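Local coordinates for beta-lactamase-like protein (Novosphingobium pentaromativorans US6-1, PDB 6AUF) that probably hydrolyses beta-lactam antibiotics as a metallo-beta-lactamase of the B3 type, using a pair of zinc ions in its active site, at residues 202-214 and 239-251. Residues are numbered along the deposited sequence; the frame is centred on the assembly and turned at random.
Sequences TCRMIAYADSATT and IAQLPCDILVTPH. With ZN (zinc ion), chain B.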
loop_
_atom_site.group_PDB
_atom_site.type_symbol
_atom_site.label_atom_id
_atom_site.label_comp_id
_atom_site.label_asym_id
_atom_site.label_seq_id
_atom_site.Cartn_x
_atom_site.Cartn_y
_atom_site.Cartn_z
ATOM N N THR A 202 -24.341 -6.640 1.357
ATOM C CA THR A 202 -23.384 -7.704 1.097
ATOM C C THR A 202 -22.025 -7.155 1.500
ATOM O O THR A 202 -21.620 -6.087 1.028
ATOM C CB THR A 202 -23.389 -8.128 -0.371
ATOM O OG1 THR A 202 -24.443 -9.067 -0.602
ATOM C CG2 THR A 202 -22.081 -8.766 -0.740
ATOM N N CYS A 203 -21.343 -7.854 2.393
ATOM C CA CYS A 203 -20.116 -7.352 2.988
ATOM C C CYS A 203 -18.946 -8.202 2.537
ATOM O O CYS A 203 -19.076 -9.414 2.354
ATOM C CB CYS A 203 -20.204 -7.347 4.510
ATOM S SG CYS A 203 -21.490 -6.248 5.165
ATOM N N ARG A 204 -17.812 -7.547 2.340
ATOM C CA ARG A 204 -16.600 -8.182 1.870
ATOM C C ARG A 204 -15.443 -7.601 2.656
ATOM O O ARG A 204 -15.467 -6.430 3.047
ATOM C CB ARG A 204 -16.357 -7.943 0.374
ATOM C CG ARG A 204 -17.523 -8.270 -0.513
ATOM C CD ARG A 204 -17.862 -9.740 -0.450
ATOM N NE ARG A 204 -18.559 -10.119 -1.668
ATOM C CZ ARG A 204 -19.305 -11.205 -1.803
ATOM N NH1 ARG A 204 -19.463 -12.027 -0.773
ATOM N NH2 ARG A 204 -19.893 -11.457 -2.968
ATOM N N MET A 205 -14.430 -8.421 2.878
ATOM C CA MET A 205 -13.208 -7.939 3.483
ATOM C C MET A 205 -12.278 -7.454 2.384
ATOM O O MET A 205 -11.989 -8.187 1.435
ATOM C CB MET A 205 -12.545 -9.034 4.306
ATOM C CG MET A 205 -13.397 -9.504 5.441
ATOM S SD MET A 205 -13.678 -8.190 6.635
ATOM C CE MET A 205 -11.991 -7.714 7.034
ATOM N N ILE A 206 -11.839 -6.230 2.504
ATOM C CA ILE A 206 -10.825 -5.676 1.626
ATOM C C ILE A 206 -9.461 -5.836 2.286
ATOM O O ILE A 206 -9.300 -5.659 3.503
ATOM C CB ILE A 206 -11.153 -4.208 1.300
ATOM C CG1 ILE A 206 -12.391 -4.168 0.406
ATOM C CG2 ILE A 206 -9.983 -3.520 0.614
ATOM C CD1 ILE A 206 -13.140 -2.896 0.465
ATOM N N ALA A 207 -8.480 -6.223 1.485
ATOM C CA ALA A 207 -7.102 -6.364 1.929
ATOM C C ALA A 207 -6.241 -5.480 1.042
ATOM O O ALA A 207 -6.089 -5.755 -0.151
ATOM C CB ALA A 207 -6.649 -7.823 1.868
ATOM N N TYR A 208 -5.704 -4.404 1.618
ATOM C CA TYR A 208 -4.688 -3.590 0.959
ATOM C C TYR A 208 -3.325 -4.209 1.287
ATOM O O TYR A 208 -2.609 -3.799 2.211
ATOM C CB TYR A 208 -4.811 -2.137 1.404
ATOM C CG TYR A 208 -3.964 -1.160 0.612
ATOM C CD1 TYR A 208 -3.966 -1.174 -0.786
ATOM C CD2 TYR A 208 -3.173 -0.207 1.263
ATOM C CE1 TYR A 208 -3.185 -0.286 -1.515
ATOM C CE2 TYR A 208 -2.388 0.685 0.544
ATOM C CZ TYR A 208 -2.399 0.637 -0.844
ATOM O OH TYR A 208 -1.630 1.518 -1.558
ATOM N N ALA A 209 -2.982 -5.254 0.527
ATOM C CA ALA A 209 -1.753 -6.002 0.771
ATOM C C ALA A 209 -0.599 -5.295 0.081
ATOM O O ALA A 209 -0.648 -5.049 -1.131
ATOM C CB ALA A 209 -1.867 -7.443 0.279
ATOM N N ASP A 210 0.421 -4.959 0.862
ATOM C CA ASP A 210 1.575 -4.204 0.401
ATOM C C ASP A 210 2.288 -4.913 -0.745
ATOM O O ASP A 210 2.135 -6.122 -0.954
ATOM C CB ASP A 210 2.544 -4.007 1.559
ATOM C CG ASP A 210 3.563 -2.947 1.280
ATOM O OD1 ASP A 210 3.489 -2.299 0.204
ATOM O OD2 ASP A 210 4.429 -2.754 2.157
ATOM N N SER A 211 3.087 -4.142 -1.493
ATOM C CA SER A 211 4.055 -4.744 -2.407
ATOM C C SER A 211 4.795 -5.868 -1.693
ATOM O O SER A 211 5.119 -5.757 -0.507
ATOM C CB SER A 211 5.062 -3.701 -2.894
ATOM O OG SER A 211 4.423 -2.469 -3.149
ATOM N N ALA A 212 5.073 -6.955 -2.414
ATOM C CA ALA A 212 5.692 -8.119 -1.787
ATOM C C ALA A 212 6.963 -8.548 -2.511
ATOM O O ALA A 212 7.423 -9.686 -2.335
ATOM C CB ALA A 212 4.705 -9.284 -1.701
ATOM N N THR A 213 7.542 -7.654 -3.303
ATOM C CA THR A 213 8.685 -7.984 -4.139
ATOM C C THR A 213 9.964 -7.898 -3.322
ATOM O O THR A 213 10.196 -6.902 -2.631
ATOM C CB THR A 213 8.744 -7.026 -5.334
ATOM O OG1 THR A 213 8.723 -5.673 -4.856
ATOM C CG2 THR A 213 7.532 -7.232 -6.245
ATOM N N THR A 214 10.787 -8.947 -3.387
ATOM C CA THR A 214 12.083 -8.974 -2.702
ATOM C C THR A 214 13.152 -8.512 -3.679
ATOM O O THR A 214 13.673 -9.305 -4.471
ATOM C CB THR A 214 12.406 -10.371 -2.191
ATOM O OG1 THR A 214 12.296 -11.301 -3.276
ATOM C CG2 THR A 214 11.475 -10.775 -1.036
ATOM N N ILE A 239 0.695 -12.130 4.817
ATOM C CA ILE A 239 -0.015 -11.666 3.636
ATOM C C ILE A 239 -0.960 -12.752 3.142
ATOM O O ILE A 239 -2.120 -12.483 2.788
ATOM C CB ILE A 239 0.985 -11.237 2.543
ATOM C CG1 ILE A 239 1.578 -9.872 2.847
ATOM C CG2 ILE A 239 0.307 -11.206 1.169
ATOM C CD1 ILE A 239 2.712 -9.524 1.907
ATOM N N ALA A 240 -0.483 -14.000 3.139
ATOM C CA ALA A 240 -1.249 -15.088 2.554
ATOM C C ALA A 240 -2.497 -15.398 3.361
ATOM O O ALA A 240 -3.447 -15.984 2.816
ATOM C CB ALA A 240 -0.377 -16.339 2.435
ATOM N N GLN A 241 -2.525 -14.990 4.629
ATOM C CA GLN A 241 -3.601 -15.329 5.543
ATOM C C GLN A 241 -4.500 -14.153 5.876
ATOM O O GLN A 241 -5.411 -14.309 6.698
ATOM C CB GLN A 241 -3.019 -15.914 6.838
ATOM C CG GLN A 241 -2.772 -17.401 6.748
ATOM C CD GLN A 241 -1.514 -17.796 7.446
ATOM O OE1 GLN A 241 -0.458 -17.936 6.813
ATOM N NE2 GLN A 241 -1.599 -17.967 8.767
ATOM N N LEU A 242 -4.256 -12.987 5.289
ATOM C CA LEU A 242 -5.154 -11.847 5.464
ATOM C C LEU A 242 -6.585 -12.241 5.107
ATOM O O LEU A 242 -6.797 -12.972 4.127
ATOM C CB LEU A 242 -4.722 -10.682 4.569
ATOM C CG LEU A 242 -3.305 -10.146 4.719
ATOM C CD1 LEU A 242 -3.043 -8.998 3.751
ATOM C CD2 LEU A 242 -3.062 -9.721 6.193
ATOM N N PRO A 243 -7.585 -11.783 5.859
ATOM C CA PRO A 243 -8.959 -11.817 5.340
ATOM C C PRO A 243 -9.009 -10.977 4.075
ATOM O O PRO A 243 -8.604 -9.812 4.071
ATOM C CB PRO A 243 -9.791 -11.218 6.478
ATOM C CG PRO A 243 -8.828 -10.417 7.274
ATOM C CD PRO A 243 -7.489 -11.076 7.146
ATOM N N CYS A 244 -9.464 -11.592 2.981
ATOM C CA CYS A 244 -9.141 -11.058 1.667
ATOM C C CYS A 244 -10.186 -11.480 0.632
ATOM O O CYS A 244 -9.960 -12.339 -0.210
ATOM C CB CYS A 244 -7.747 -11.536 1.259
ATOM S SG CYS A 244 -7.048 -10.943 -0.293
ATOM N N ASP A 245 -11.371 -10.870 0.698
ATOM C CA ASP A 245 -12.333 -11.003 -0.396
ATOM C C ASP A 245 -11.900 -10.193 -1.610
ATOM O O ASP A 245 -12.014 -10.658 -2.754
ATOM C CB ASP A 245 -13.713 -10.552 0.061
ATOM C CG ASP A 245 -14.375 -11.550 0.973
ATOM O OD1 ASP A 245 -14.539 -12.724 0.561
ATOM O OD2 ASP A 245 -14.735 -11.148 2.098
ATOM N N ILE A 246 -11.403 -8.980 -1.384
ATOM C CA ILE A 246 -11.033 -8.075 -2.464
ATOM C C ILE A 246 -9.595 -7.634 -2.239
ATOM O O ILE A 246 -9.314 -6.867 -1.310
ATOM C CB ILE A 246 -11.970 -6.861 -2.544
ATOM C CG1 ILE A 246 -13.374 -7.313 -2.934
ATOM C CG2 ILE A 246 -11.421 -5.840 -3.522
ATOM C CD1 ILE A 246 -14.407 -6.244 -2.732
ATOM N N LEU A 247 -8.695 -8.094 -3.096
ATOM C CA LEU A 247 -7.298 -7.707 -3.003
ATOM C C LEU A 247 -7.062 -6.347 -3.652
ATOM O O LEU A 247 -7.560 -6.069 -4.742
ATOM C CB LEU A 247 -6.414 -8.757 -3.675
ATOM C CG LEU A 247 -4.938 -8.381 -3.719
ATOM C CD1 LEU A 247 -4.406 -8.317 -2.291
ATOM C CD2 LEU A 247 -4.161 -9.371 -4.555
ATOM N N VAL A 248 -6.285 -5.500 -2.980
ATOM C CA VAL A 248 -5.852 -4.226 -3.542
ATOM C C VAL A 248 -4.383 -4.040 -3.189
ATOM O O VAL A 248 -3.968 -4.346 -2.069
ATOM C CB VAL A 248 -6.716 -3.047 -3.031
ATOM C CG1 VAL A 248 -6.419 -1.774 -3.824
ATOM C CG2 VAL A 248 -8.191 -3.390 -3.115
ATOM N N THR A 249 -3.592 -3.547 -4.146
ATOM C CA THR A 249 -2.150 -3.437 -4.006
ATOM C C THR A 249 -1.657 -2.023 -4.272
ATOM O O THR A 249 -2.154 -1.344 -5.172
ATOM C CB THR A 249 -1.422 -4.391 -4.958
ATOM O OG1 THR A 249 -1.898 -4.186 -6.301
ATOM C CG2 THR A 249 -1.613 -5.850 -4.522
ATOM N N PRO A 250 -0.643 -1.580 -3.536
ATOM C CA PRO A 250 -0.091 -0.234 -3.764
ATOM C C PRO A 250 0.284 0.048 -5.208
ATOM O O PRO A 250 0.231 1.204 -5.641
ATOM C CB PRO A 250 1.130 -0.223 -2.836
ATOM C CG PRO A 250 0.688 -1.083 -1.698
ATOM C CD PRO A 250 -0.079 -2.215 -2.332
ATOM N N HIS A 251 0.699 -0.960 -5.958
ATOM C CA HIS A 251 0.806 -0.837 -7.401
ATOM C C HIS A 251 -0.389 -1.559 -7.977
ATOM O O HIS A 251 -0.483 -2.792 -7.833
ATOM C CB HIS A 251 2.100 -1.446 -7.942
ATOM C CG HIS A 251 3.328 -0.667 -7.602
ATOM N ND1 HIS A 251 3.903 0.229 -8.477
ATOM C CD2 HIS A 251 4.093 -0.652 -6.484
ATOM C CE1 HIS A 251 4.966 0.769 -7.910
ATOM N NE2 HIS A 251 5.106 0.250 -6.702
HETATM ZN ZN ZN B . 6.237 0.732 -5.122
HETATM O O HOH W 1 2.206 -3.248 -5.071
#
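Asp-245, just before strand 246-248, grips the Met-205 N where a parallel strand pairing starts, and the loops after both strands lead to the zinc site. With its CG beside the backbone N (chi1 -74°), Asp-245 carries OD2 to the Met-205 N, an almost straight 2.9 Å bond on the anti lone pair, while Ile-246 N donates to Met-205 O in the carbonyl plane at 3.0 Å. The ladder continues through Ala-207 N to Ile-246 O and Val-248 N to Ala-207 O. On one face the Ile-206 and Ile-246 side chains run alongside each other, Ile-206 CG1 against Ile-246 CB, and Ile-206 CG2 meets Val-248 CG2. On the other, Ala-207 CB touches Cys-244 SG at 3.8 Å, and Leu-242 CD1 comes near both Ala-207 and Ala-209; Ala-209 CB, just past the strand, packs on Leu-247 CD1 at 3.7 Å. The Tyr-208 ring slants across Pro-250, Tyr-208 CZ 3.6 Å from Pro-250 CG, its hydroxyl hydrogen-bonded to Asp-76. Beyond it, a water bridges Ser-211 OG and His-251 N; the His-251 NE2 binds zinc at 2.0 Å, beside Asp-111 and His-112. This is a beta-alpha-beta crossover: helix 226-241 links strand 203-208 to edge strand 246-248, strand 190-197 flanks 203-208 antiparallel, and the Cys-244–Cys-273 disulfide ties the unit to helix 272-292.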